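Local coordinates for folylpolyglutamate synthase protein FOLC (Mycobacterium tuberculosis, PDB 2VOS), which probably catalyses the ATP-dependent addition of L-glutamate to dihydropteroate and to tetrahydrofolate, giving dihydrofolate and folylpolyglutamates, at residues A[187-199]-A[231-245]. Residues are numbered along the deposited sequence; the frame is centred on the assembly and turned at random.
Sequences INAPVAVITPISI and VAVIGRQVPKVMEVL
Gln-237 reaches the 187-199 segment through a side chain bent at chi2: chi1 of -54° sets CG beside its own backbone N, and chi2 of -65° turns the amide toward Thr-195 and Ile-197. This happens just past the C-terminal ends of two neighbouring parallel strands, 191-194 and 231-234, of the P-loop NTPase-like Mur ligase middle domain. Their pairing is regular, with alternating bonds from Val-231 N to Pro-190 O through to Gly-235 N to Ile-194 O (2.9 Å). Beyond it the carboxamide takes over. Its NE2 donates to Thr-195 O at 3.0 Å; the bond is straight at hydrogen, yet the donor stands above that carbonyl plane rather than on a lone pair. OE1 accepts from Ile-197 N at 3.0 Å, the donor lying in the side-chain carbonyl plane of Gln-237, on a lone pair, so both ends of the amide are fixed. Helix 239-251 covers the Ile-194 and Ile-234 face of the sheet: Leu-245 CD1 lies 3.9 Å from Ile-194 CG2. One turn earlier, Val-241 CG1 meets CD1 of the loop residue Ile-197 at 3.7 Å. Pro-196, between the gripped residues, touches ADP. A water closes the arrangement, donating to Gln-237 OE1 (2.9 Å) and Ile-197 O while accepting from the backbone N of Val-238, the helix N-cap residue.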
loop_
_atom_site.group_PDB
_atom_site.type_symbol
_atom_site.label_atom_id
_atom_site.label_comp_id
_atom_site.label_asym_id
_atom_site.label_seq_id
_atom_site.Cartn_x
_atom_site.Cartn_y
_atom_site.Cartn_z
ATOM N N ILE A 187 -3.877 -7.462 17.667
ATOM C CA ILE A 187 -4.388 -6.201 18.183
ATOM C C ILE A 187 -5.901 -6.107 18.481
ATOM O O ILE A 187 -6.322 -5.131 19.201
ATOM C CB ILE A 187 -4.010 -5.037 17.289
ATOM C CG1 ILE A 187 -4.389 -5.306 15.821
ATOM C CG2 ILE A 187 -2.532 -4.816 17.424
ATOM C CD1 ILE A 187 -4.050 -4.078 14.870
ATOM N N ASN A 188 -6.702 -7.069 17.961
ATOM C CA ASN A 188 -8.123 -7.109 18.265
ATOM C C ASN A 188 -8.731 -5.744 17.897
ATOM O O ASN A 188 -9.432 -5.157 18.689
ATOM C CB ASN A 188 -8.292 -7.415 19.764
ATOM C CG ASN A 188 -9.721 -7.761 20.158
ATOM O OD1 ASN A 188 -10.518 -8.245 19.349
ATOM N ND2 ASN A 188 -10.047 -7.534 21.424
ATOM N N ALA A 189 -8.480 -5.247 16.687
ATOM C CA ALA A 189 -8.834 -3.886 16.357
ATOM C C ALA A 189 -10.343 -3.634 16.436
ATOM O O ALA A 189 -11.147 -4.464 15.960
ATOM C CB ALA A 189 -8.311 -3.534 15.004
ATOM N N PRO A 190 -10.732 -2.471 17.004
ATOM C CA PRO A 190 -12.190 -2.164 17.040
ATOM C C PRO A 190 -12.753 -1.811 15.627
ATOM O O PRO A 190 -13.980 -1.816 15.417
ATOM C CB PRO A 190 -12.279 -0.962 17.979
ATOM C CG PRO A 190 -10.857 -0.335 17.961
ATOM C CD PRO A 190 -9.906 -1.467 17.727
ATOM N N VAL A 191 -11.873 -1.482 14.688
ATOM C CA VAL A 191 -12.309 -1.223 13.313
ATOM C C VAL A 191 -11.374 -2.022 12.390
ATOM O O VAL A 191 -10.143 -1.878 12.459
ATOM C CB VAL A 191 -12.214 0.253 12.902
ATOM C CG1 VAL A 191 -12.611 0.385 11.458
ATOM C CG2 VAL A 191 -13.170 1.120 13.769
ATOM N N ALA A 192 -11.955 -2.879 11.567
ATOM C CA ALA A 192 -11.213 -3.685 10.596
ATOM C C ALA A 192 -11.675 -3.272 9.199
ATOM O O ALA A 192 -12.863 -3.215 8.907
ATOM C CB ALA A 192 -11.495 -5.187 10.829
ATOM N N VAL A 193 -10.742 -2.990 8.320
ATOM C CA VAL A 193 -11.088 -2.450 7.061
ATOM C C VAL A 193 -10.648 -3.436 6.033
ATOM O O VAL A 193 -9.480 -3.924 6.094
ATOM C CB VAL A 193 -10.308 -1.148 6.864
ATOM C CG1 VAL A 193 -10.605 -0.492 5.506
ATOM C CG2 VAL A 193 -10.591 -0.163 8.037
ATOM N N ILE A 194 -11.523 -3.727 5.067
ATOM C CA ILE A 194 -11.151 -4.673 3.983
ATOM C C ILE A 194 -11.277 -3.961 2.636
ATOM O O ILE A 194 -12.367 -3.724 2.150
ATOM C CB ILE A 194 -12.056 -5.947 3.941
ATOM C CG1 ILE A 194 -12.253 -6.534 5.348
ATOM C CG2 ILE A 194 -11.432 -7.035 2.922
ATOM C CD1 ILE A 194 -10.984 -7.121 6.020
ATOM N N THR A 195 -10.153 -3.618 2.036
ATOM C CA THR A 195 -10.126 -3.022 0.740
ATOM C C THR A 195 -10.353 -4.075 -0.363
ATOM O O THR A 195 -10.379 -5.297 -0.097
ATOM C CB THR A 195 -8.773 -2.283 0.535
ATOM O OG1 THR A 195 -7.736 -3.221 0.206
ATOM C CG2 THR A 195 -8.327 -1.487 1.770
ATOM N N PRO A 196 -10.482 -3.621 -1.610
ATOM C CA PRO A 196 -10.821 -4.590 -2.672
ATOM C C PRO A 196 -9.860 -5.739 -2.754
ATOM O O PRO A 196 -8.659 -5.550 -2.748
ATOM C CB PRO A 196 -10.764 -3.755 -3.957
ATOM C CG PRO A 196 -11.257 -2.303 -3.402
ATOM C CD PRO A 196 -10.382 -2.242 -2.129
ATOM N N ILE A 197 -10.418 -6.932 -2.917
ATOM C CA ILE A 197 -9.627 -8.158 -3.010
ATOM C C ILE A 197 -9.580 -8.697 -4.460
ATOM O O ILE A 197 -10.603 -8.725 -5.153
ATOM C CB ILE A 197 -10.216 -9.194 -2.029
ATOM C CG1 ILE A 197 -10.002 -8.703 -0.583
ATOM C CG2 ILE A 197 -9.608 -10.567 -2.267
ATOM C CD1 ILE A 197 -10.877 -9.448 0.439
ATOM N N SER A 198 -8.410 -9.136 -4.922
ATOM C CA SER A 198 -8.255 -9.753 -6.251
ATOM C C SER A 198 -6.967 -10.542 -6.184
ATOM O O SER A 198 -6.513 -10.844 -5.097
ATOM C CB SER A 198 -8.212 -8.713 -7.369
ATOM O OG SER A 198 -7.124 -7.848 -7.146
ATOM N N ILE A 199 -6.360 -10.864 -7.311
ATOM C CA ILE A 199 -5.129 -11.676 -7.295
ATOM C C ILE A 199 -3.925 -10.732 -7.244
ATOM O O ILE A 199 -3.911 -9.657 -7.848
ATOM C CB ILE A 199 -5.008 -12.510 -8.540
ATOM C CG1 ILE A 199 -6.109 -13.608 -8.591
ATOM C CG2 ILE A 199 -3.598 -13.167 -8.647
ATOM C CD1 ILE A 199 -6.196 -14.487 -7.325
ATOM N N VAL A 231 -16.238 -3.280 14.229
ATOM C CA VAL A 231 -16.917 -2.857 13.008
ATOM C C VAL A 231 -16.044 -3.272 11.851
ATOM O O VAL A 231 -14.872 -2.920 11.858
ATOM C CB VAL A 231 -17.058 -1.323 12.952
ATOM C CG1 VAL A 231 -17.730 -0.916 11.692
ATOM C CG2 VAL A 231 -17.839 -0.803 14.127
ATOM N N ALA A 232 -16.606 -3.975 10.864
ATOM C CA ALA A 232 -15.920 -4.306 9.631
ATOM C C ALA A 232 -16.413 -3.329 8.558
ATOM O O ALA A 232 -17.629 -3.210 8.289
ATOM C CB ALA A 232 -16.240 -5.758 9.187
ATOM N N VAL A 233 -15.482 -2.616 7.964
ATOM C CA VAL A 233 -15.804 -1.643 6.928
ATOM C C VAL A 233 -15.248 -2.155 5.597
ATOM O O VAL A 233 -14.054 -2.315 5.446
ATOM C CB VAL A 233 -15.162 -0.275 7.242
ATOM C CG1 VAL A 233 -15.675 0.782 6.268
ATOM C CG2 VAL A 233 -15.523 0.131 8.679
ATOM N N ILE A 234 -16.116 -2.401 4.635
ATOM C CA ILE A 234 -15.710 -3.183 3.508
ATOM C C ILE A 234 -15.849 -2.414 2.197
ATOM O O ILE A 234 -16.921 -1.851 1.899
ATOM C CB ILE A 234 -16.590 -4.447 3.456
ATOM C CG1 ILE A 234 -16.372 -5.252 4.737
ATOM C CG2 ILE A 234 -16.125 -5.326 2.321
ATOM C CD1 ILE A 234 -17.348 -6.484 4.874
ATOM N N GLY A 235 -14.776 -2.379 1.413
ATOM C CA GLY A 235 -14.826 -1.726 0.112
ATOM C C GLY A 235 -15.565 -2.607 -0.910
ATOM O O GLY A 235 -16.144 -3.647 -0.559
ATOM N N ARG A 236 -15.503 -2.221 -2.184
ATOM C CA ARG A 236 -16.183 -2.964 -3.272
ATOM C C ARG A 236 -15.574 -4.343 -3.441
ATOM O O ARG A 236 -14.368 -4.437 -3.531
ATOM C CB ARG A 236 -15.980 -2.192 -4.590
ATOM C CG ARG A 236 -17.101 -1.223 -4.860
ATOM C CD ARG A 236 -16.817 -0.200 -5.986
ATOM N NE ARG A 236 -18.006 0.664 -6.116
ATOM C CZ ARG A 236 -18.358 1.360 -7.205
ATOM N NH1 ARG A 236 -17.592 1.329 -8.294
ATOM N NH2 ARG A 236 -19.469 2.102 -7.196
ATOM N N GLN A 237 -16.378 -5.416 -3.527
ATOM C CA GLN A 237 -15.823 -6.773 -3.622
ATOM C C GLN A 237 -16.622 -7.532 -4.658
ATOM O O GLN A 237 -17.744 -7.137 -4.969
ATOM C CB GLN A 237 -15.964 -7.513 -2.292
ATOM C CG GLN A 237 -15.380 -6.819 -1.055
ATOM C CD GLN A 237 -13.867 -6.682 -1.131
ATOM O OE1 GLN A 237 -13.200 -7.306 -1.987
ATOM N NE2 GLN A 237 -13.309 -5.874 -0.239
ATOM N N VAL A 238 -16.092 -8.630 -5.192
ATOM C CA VAL A 238 -16.951 -9.539 -5.992
ATOM C C VAL A 238 -17.823 -10.374 -5.071
ATOM O O VAL A 238 -17.487 -10.565 -3.899
ATOM C CB VAL A 238 -16.137 -10.440 -6.946
ATOM C CG1 VAL A 238 -15.337 -9.596 -7.941
ATOM C CG2 VAL A 238 -15.226 -11.342 -6.181
ATOM N N PRO A 239 -18.991 -10.863 -5.583
ATOM C CA PRO A 239 -19.945 -11.571 -4.723
ATOM C C PRO A 239 -19.361 -12.676 -3.859
ATOM O O PRO A 239 -19.675 -12.741 -2.653
ATOM C CB PRO A 239 -20.941 -12.157 -5.721
ATOM C CG PRO A 239 -20.977 -11.076 -6.826
ATOM C CD PRO A 239 -19.540 -10.613 -6.931
ATOM N N LYS A 240 -18.523 -13.547 -4.428
ATOM C CA LYS A 240 -18.038 -14.641 -3.602
ATOM C C LYS A 240 -17.155 -14.186 -2.456
ATOM O O LYS A 240 -17.129 -14.832 -1.388
ATOM C CB LYS A 240 -17.376 -15.766 -4.430
ATOM N N VAL A 241 -16.414 -13.095 -2.679
ATOM C CA VAL A 241 -15.640 -12.453 -1.626
ATOM C C VAL A 241 -16.568 -11.859 -0.578
ATOM O O VAL A 241 -16.451 -12.199 0.606
ATOM C CB VAL A 241 -14.674 -11.401 -2.198
ATOM C CG1 VAL A 241 -14.055 -10.533 -1.114
ATOM C CG2 VAL A 241 -13.563 -12.133 -3.005
HETATM N N MSE A 242 -17.533 -11.031 -0.994
HETATM C CA MSE A 242 -18.454 -10.448 -0.010
HETATM C C MSE A 242 -19.112 -11.524 0.894
HETATM O O MSE A 242 -19.137 -11.408 2.121
HETATM C CB MSE A 242 -19.514 -9.576 -0.705
HETATM C CG MSE A 242 -20.455 -8.848 0.266
HETATM SE SE MSE A 242 -19.383 -7.607 1.422
HETATM C CE MSE A 242 -19.049 -6.271 0.042
ATOM N N GLU A 243 -19.621 -12.598 0.290
ATOM C CA GLU A 243 -20.233 -13.675 1.056
ATOM C C GLU A 243 -19.318 -14.151 2.181
ATOM O O GLU A 243 -19.724 -14.244 3.368
ATOM C CB GLU A 243 -20.584 -14.817 0.131
ATOM N N VAL A 244 -18.060 -14.401 1.837
ATOM C CA VAL A 244 -17.100 -14.849 2.837
ATOM C C VAL A 244 -16.849 -13.795 3.919
ATOM O O VAL A 244 -16.767 -14.113 5.122
ATOM C CB VAL A 244 -15.726 -15.264 2.196
ATOM C CG1 VAL A 244 -14.652 -15.374 3.276
ATOM C CG2 VAL A 244 -15.864 -16.556 1.434
ATOM N N LEU A 245 -16.704 -12.535 3.511
ATOM C CA LEU A 245 -16.461 -11.509 4.487
ATOM C C LEU A 245 -17.625 -11.299 5.453
ATOM O O LEU A 245 -17.394 -11.034 6.664
ATOM C CB LEU A 245 -16.153 -10.160 3.775
ATOM C CG LEU A 245 -14.949 -10.179 2.839
ATOM C CD1 LEU A 245 -14.800 -8.791 2.163
ATOM C CD2 LEU A 245 -13.726 -10.537 3.631
HETATM O O HOH W 1 -13.327 -8.905 -4.358
#